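Side-chain contacts in iron-chelator utilization protein (Thermobifida fusca TM51, PDB 4YHB), which binds FAD and probably reduces ferric siderophores, so that the iron they carry can be released for use by the cell: residues L244-G247 / R248-V252; T214-K218 / G219-V223. All blocks are in the same frame, centred on the assembly; numbering follows the deposited sequence.

Interaction 1. Residues L244-G247 / R248-V252; sequences LVRG and RDFEV
D249 reaches back across the turn to the backbone of V245: its OD2 takes the V245 N-H at 2.7 Å, approached from the anti side of the carboxylate. With CG beside its own backbone N (chi1 -55°), the short aspartate arm turns back to this N-H, which lies 23° out of the carboxylate plane. In return V245 O accepts D249 N at 2.8 Å in a nearly straight bond, and R248 N at 3.1 Å from above the carbonyl plane. G247 N gives its proton to F250 O. Glycine suits this corner, because at its positive phi a CB would be jammed against the carbonyl O of R246. F250 turns its ring back against the backbone of L244-R246, CG lying between the backbone N and carbonyl carbon (chi1 70°). R246 CA sits over one ring face in a CH-pi contact, 3.8 Å from the centroid, L244 O lies at the edge, and L244 CB packs on CD2. V245 CG2 lies over one face of the R248 guanidinium, which forms a salt bridge to D249 through two weak hydrogen bonds, NH2 to OD2 (3.4 Å) and NE to OD1. Shared between an amide and a guanidinium, that carboxylate would probably favour its charged form.

Interaction 2. Residues T214-K218 / G219-V223; sequences TEFPK and GRVFV
The backbone runs extended from T214 to K218, bends at G219, where phi is +77° and psi -167°, and enters strand 221-226. Positive phi favours glycine, and here a CB would clash with K218 O. F216 and P217 meet V221 across the bend. V221 directs its side chain toward the incoming chain, and both its methyl groups touch both neighbours. CG1 stands anti to the backbone N (chi1 -177°) and CG2 anti to the carbonyl carbon, which spreads the branches so that both can touch the proline: P217 CG lies 3.6 Å from V221 CG2 and 3.8 Å from V221 CG1. The proline ring and the valine cross at about a right angle. F216 carries its CG anti to the backbone N (chi1 -160°), and this swings the ring toward the strand until CZ lies 3.7 Å from V221 CB; the ring meets the valine obliquely, and F216 CE2 also approaches V221 CG2 at 3.8 Å.

This bend leads from helix 206-212 into strand 221-226 of the five-stranded parallel sheet, an alpha-to-beta connection in the NAD-ferredoxin-like half of the protein. Strand 142-147 flanks the strand, and P217 also packs on its H142. D141, just before that strand, accepts R220 N at OD2, while F216 reaches L244 in the next alpha-to-beta loop. A beta-branched valine suits the first strand position, where extended backbone angles are favoured, and proline suits the extended approach because it has no N-H to satisfy and offers a compact apolar ring.

Polar contact across the turn passes through a water, which donates to P217 O at 2.8 Å and to G219 O at 2.6 Å. The two carbonyls are thus joined by one molecule. K218 turns its side chain away at this exposed corner, where a long charged chain fits well.

Interactions 1 and 2 are successive alpha-to-beta connections of the same half of the protein, each leading into a strand of the parallel sheet, and their centres lie 12 Å apart. Strands 221-226 and 250-256 are neighbours there, and the sheet joins the contacts directly: V223 N probably bonds to D249 O at 3.0 Å, and E251 N to V223 O at 3.0 Å. F250 CB packs against V223 O at 3.2 Å. The side chain of E251, in interaction 1, remains about 11 Å from the bound FAD and about 11 Å from the zinc ion. Its OE2 is hydrogen-bonded to the hydroxyl of Y137, whose ring also meets F222 of interaction 2.

Interaction 1. Residues L244-G247 / R248-V252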
loop_
_atom_site.group_PDB
_atom_site.type_symbol
_atom_site.label_atom_id
_atom_site.label_comp_id
_atom_site.label_asym_id
_atom_site.label_seq_id
_atom_site.Cartn_x
_atom_site.Cartn_y
_atom_site.Cartn_z
ATOM N N LEU A 244 -21.825 -7.154 -8.282
ATOM C CA LEU A 244 -20.456 -7.654 -8.299
ATOM C C LEU A 244 -20.128 -8.364 -6.994
ATOM O O LEU A 244 -20.676 -8.039 -5.940
ATOM C CB LEU A 244 -19.468 -6.518 -8.554
ATOM C CG LEU A 244 -19.645 -5.798 -9.892
ATOM C CD1 LEU A 244 -18.514 -4.810 -10.136
ATOM C CD2 LEU A 244 -19.730 -6.801 -11.025
ATOM N N VAL A 245 -19.231 -9.338 -7.075
ATOM C CA VAL A 245 -18.902 -10.165 -5.924
ATOM C C VAL A 245 -17.467 -9.945 -5.471
ATOM O O VAL A 245 -16.536 -10.035 -6.270
ATOM C CB VAL A 245 -19.113 -11.665 -6.236
ATOM C CG1 VAL A 245 -18.690 -12.531 -5.051
ATOM C CG2 VAL A 245 -20.564 -11.925 -6.609
ATOM N N ARG A 246 -17.313 -9.654 -4.182
ATOM C CA ARG A 246 -16.012 -9.476 -3.549
ATOM C C ARG A 246 -15.110 -10.679 -3.786
ATOM O O ARG A 246 -15.550 -11.824 -3.692
ATOM C CB ARG A 246 -16.198 -9.230 -2.049
ATOM C CG ARG A 246 -14.925 -9.263 -1.219
ATOM C CD ARG A 246 -15.163 -8.689 0.177
ATOM N NE ARG A 246 -15.855 -9.633 1.057
ATOM C CZ ARG A 246 -17.177 -9.702 1.211
ATOM N NH1 ARG A 246 -17.980 -8.874 0.548
ATOM N NH2 ARG A 246 -17.699 -10.601 2.036
ATOM N N GLY A 247 -13.852 -10.413 -4.119
ATOM C CA GLY A 247 -12.883 -11.469 -4.337
ATOM C C GLY A 247 -12.847 -11.927 -5.780
ATOM O O GLY A 247 -11.800 -12.319 -6.284
ATOM N N ARG A 248 -13.994 -11.864 -6.448
ATOM C CA ARG A 248 -14.092 -12.287 -7.839
ATOM C C ARG A 248 -14.101 -11.091 -8.801
ATOM O O ARG A 248 -13.348 -11.063 -9.770
ATOM C CB ARG A 248 -15.347 -13.136 -8.046
ATOM C CG ARG A 248 -15.429 -13.805 -9.414
ATOM C CD ARG A 248 -16.765 -14.516 -9.603
ATOM N NE ARG A 248 -17.873 -13.569 -9.704
ATOM C CZ ARG A 248 -19.157 -13.902 -9.616
ATOM N NH1 ARG A 248 -19.507 -15.167 -9.420
ATOM N NH2 ARG A 248 -20.094 -12.967 -9.721
ATOM N N ASP A 249 -14.955 -10.112 -8.523
ATOM C CA ASP A 249 -15.100 -8.950 -9.397
ATOM C C ASP A 249 -14.369 -7.734 -8.839
ATOM O O ASP A 249 -13.904 -6.865 -9.588
ATOM C CB ASP A 249 -16.578 -8.611 -9.595
ATOM C CG ASP A 249 -17.379 -9.788 -10.112
ATOM O OD1 ASP A 249 -16.883 -10.500 -11.016
ATOM O OD2 ASP A 249 -18.500 -10.004 -9.606
ATOM N N PHE A 250 -14.283 -7.660 -7.519
ATOM C CA PHE A 250 -13.626 -6.521 -6.899
ATOM C C PHE A 250 -12.956 -6.849 -5.581
ATOM O O PHE A 250 -13.154 -7.917 -5.002
ATOM C CB PHE A 250 -14.624 -5.380 -6.680
ATOM C CG PHE A 250 -15.650 -5.657 -5.611
ATOM C CD1 PHE A 250 -15.411 -5.313 -4.290
ATOM C CD2 PHE A 250 -16.862 -6.254 -5.934
ATOM C CE1 PHE A 250 -16.358 -5.569 -3.309
ATOM C CE2 PHE A 250 -17.807 -6.510 -4.966
ATOM C CZ PHE A 250 -17.560 -6.167 -3.650
ATOM N N GLU A 251 -12.153 -5.899 -5.126
ATOM C CA GLU A 251 -11.594 -5.905 -3.791
ATOM C C GLU A 251 -11.632 -4.467 -3.303
ATOM O O GLU A 251 -11.299 -3.548 -4.054
ATOM C CB GLU A 251 -10.169 -6.456 -3.795
ATOM C CG GLU A 251 -9.805 -7.208 -2.550
ATOM C CD GLU A 251 -10.510 -8.543 -2.458
ATOM O OE1 GLU A 251 -11.632 -8.581 -1.903
ATOM O OE2 GLU A 251 -9.931 -9.551 -2.927
ATOM N N VAL A 252 -12.060 -4.266 -2.064
ATOM C CA VAL A 252 -12.076 -2.932 -1.473
ATOM C C VAL A 252 -11.431 -3.025 -0.102
ATOM O O VAL A 252 -11.926 -3.737 0.771
ATOM C CB VAL A 252 -13.497 -2.372 -1.352
ATOM C CG1 VAL A 252 -13.498 -1.114 -0.504
ATOM C CG2 VAL A 252 -14.066 -2.089 -2.727
#

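Interaction 2. Residues T214-K218 / G219-V223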
loop_
_atom_site.group_PDB
_atom_site.type_symbol
_atom_site.label_atom_id
_atom_site.label_comp_id
_atom_site.label_asym_id
_atom_site.label_seq_id
_atom_site.Cartn_x
_atom_site.Cartn_y
_atom_site.Cartn_z
ATOM N N THR A 214 -18.061 6.590 -14.097
ATOM C CA THR A 214 -17.331 5.674 -14.957
ATOM C C THR A 214 -18.231 4.569 -15.499
ATOM O O THR A 214 -18.830 3.820 -14.734
ATOM C CB THR A 214 -16.144 5.034 -14.196
ATOM O OG1 THR A 214 -15.272 6.070 -13.728
ATOM C CG2 THR A 214 -15.375 4.104 -15.094
ATOM N N GLU A 215 -18.314 4.467 -16.819
ATOM C CA GLU A 215 -19.108 3.418 -17.443
ATOM C C GLU A 215 -18.415 2.078 -17.239
ATOM O O GLU A 215 -17.193 1.984 -17.343
ATOM C CB GLU A 215 -19.308 3.706 -18.931
ATOM C CG GLU A 215 -20.348 2.823 -19.605
ATOM C CD GLU A 215 -20.821 3.386 -20.939
ATOM O OE1 GLU A 215 -20.702 4.616 -21.142
ATOM O OE2 GLU A 215 -21.312 2.601 -21.781
ATOM N N PHE A 216 -19.190 1.043 -16.935
ATOM C CA PHE A 216 -18.605 -0.278 -16.730
ATOM C C PHE A 216 -17.994 -0.781 -18.042
ATOM O O PHE A 216 -18.681 -0.905 -19.052
ATOM C CB PHE A 216 -19.649 -1.258 -16.197
ATOM C CG PHE A 216 -19.050 -2.460 -15.531
ATOM C CD1 PHE A 216 -18.533 -2.366 -14.247
ATOM C CD2 PHE A 216 -18.979 -3.678 -16.195
ATOM C CE1 PHE A 216 -17.963 -3.469 -13.627
ATOM C CE2 PHE A 216 -18.411 -4.787 -15.583
ATOM C CZ PHE A 216 -17.903 -4.681 -14.298
ATOM N N PRO A 217 -16.686 -1.050 -18.035
ATOM C CA PRO A 217 -15.997 -1.373 -19.287
ATOM C C PRO A 217 -16.367 -2.752 -19.853
ATOM O O PRO A 217 -17.057 -3.546 -19.202
ATOM C CB PRO A 217 -14.513 -1.319 -18.897
ATOM C CG PRO A 217 -14.482 -1.530 -17.438
ATOM C CD PRO A 217 -15.773 -1.015 -16.876
ATOM N N LYS A 218 -15.912 -3.015 -21.073
ATOM C CA LYS A 218 -16.170 -4.284 -21.741
ATOM C C LYS A 218 -15.173 -5.350 -21.297
ATOM O O LYS A 218 -14.130 -5.039 -20.721
ATOM C CB LYS A 218 -16.113 -4.115 -23.263
ATOM C CG LYS A 218 -17.207 -3.224 -23.837
ATOM C CD LYS A 218 -17.124 -3.171 -25.359
ATOM C CE LYS A 218 -18.275 -3.914 -26.024
ATOM N NZ LYS A 218 -19.542 -3.122 -26.003
ATOM N N GLY A 219 -15.494 -6.611 -21.570
ATOM C CA GLY A 219 -14.596 -7.703 -21.242
ATOM C C GLY A 219 -14.585 -8.075 -19.769
ATOM O O GLY A 219 -15.451 -7.669 -18.995
ATOM N N ARG A 220 -13.598 -8.870 -19.379
ATOM C CA ARG A 220 -13.469 -9.276 -17.988
ATOM C C ARG A 220 -12.862 -8.123 -17.180
ATOM O O ARG A 220 -11.727 -7.717 -17.427
ATOM C CB ARG A 220 -12.612 -10.533 -17.886
ATOM C CG ARG A 220 -12.907 -11.383 -16.660
ATOM C CD ARG A 220 -12.200 -12.739 -16.738
ATOM N NE ARG A 220 -12.588 -13.518 -17.916
ATOM C CZ ARG A 220 -12.460 -14.840 -18.010
ATOM N NH1 ARG A 220 -11.956 -15.531 -16.997
ATOM N NH2 ARG A 220 -12.835 -15.480 -19.111
ATOM N N VAL A 221 -13.637 -7.603 -16.231
ATOM C CA VAL A 221 -13.275 -6.419 -15.456
ATOM C C VAL A 221 -12.941 -6.755 -14.000
ATOM O O VAL A 221 -13.612 -7.570 -13.365
ATOM C CB VAL A 221 -14.427 -5.379 -15.472
ATOM C CG1 VAL A 221 -14.041 -4.100 -14.728
ATOM C CG2 VAL A 221 -14.825 -5.063 -16.903
ATOM N N PHE A 222 -11.898 -6.126 -13.469
ATOM C CA PHE A 222 -11.642 -6.213 -12.038
ATOM C C PHE A 222 -11.473 -4.819 -11.428
ATOM O O PHE A 222 -10.701 -4.001 -11.932
ATOM C CB PHE A 222 -10.418 -7.067 -11.749
ATOM C CG PHE A 222 -10.303 -7.467 -10.302
ATOM C CD1 PHE A 222 -9.633 -6.655 -9.397
ATOM C CD2 PHE A 222 -10.898 -8.632 -9.842
ATOM C CE1 PHE A 222 -9.539 -7.014 -8.055
ATOM C CE2 PHE A 222 -10.813 -8.999 -8.505
ATOM C CZ PHE A 222 -10.133 -8.192 -7.612
ATOM N N VAL A 223 -12.221 -4.555 -10.360
ATOM C CA VAL A 223 -12.191 -3.259 -9.687
ATOM C C VAL A 223 -11.426 -3.376 -8.374
ATOM O O VAL A 223 -11.738 -4.229 -7.544
ATOM C CB VAL A 223 -13.605 -2.727 -9.401
ATOM C CG1 VAL A 223 -13.530 -1.348 -8.741
ATOM C CG2 VAL A 223 -14.430 -2.674 -10.688
HETATM O O HOH W 1 -17.646 -6.333 -19.203
#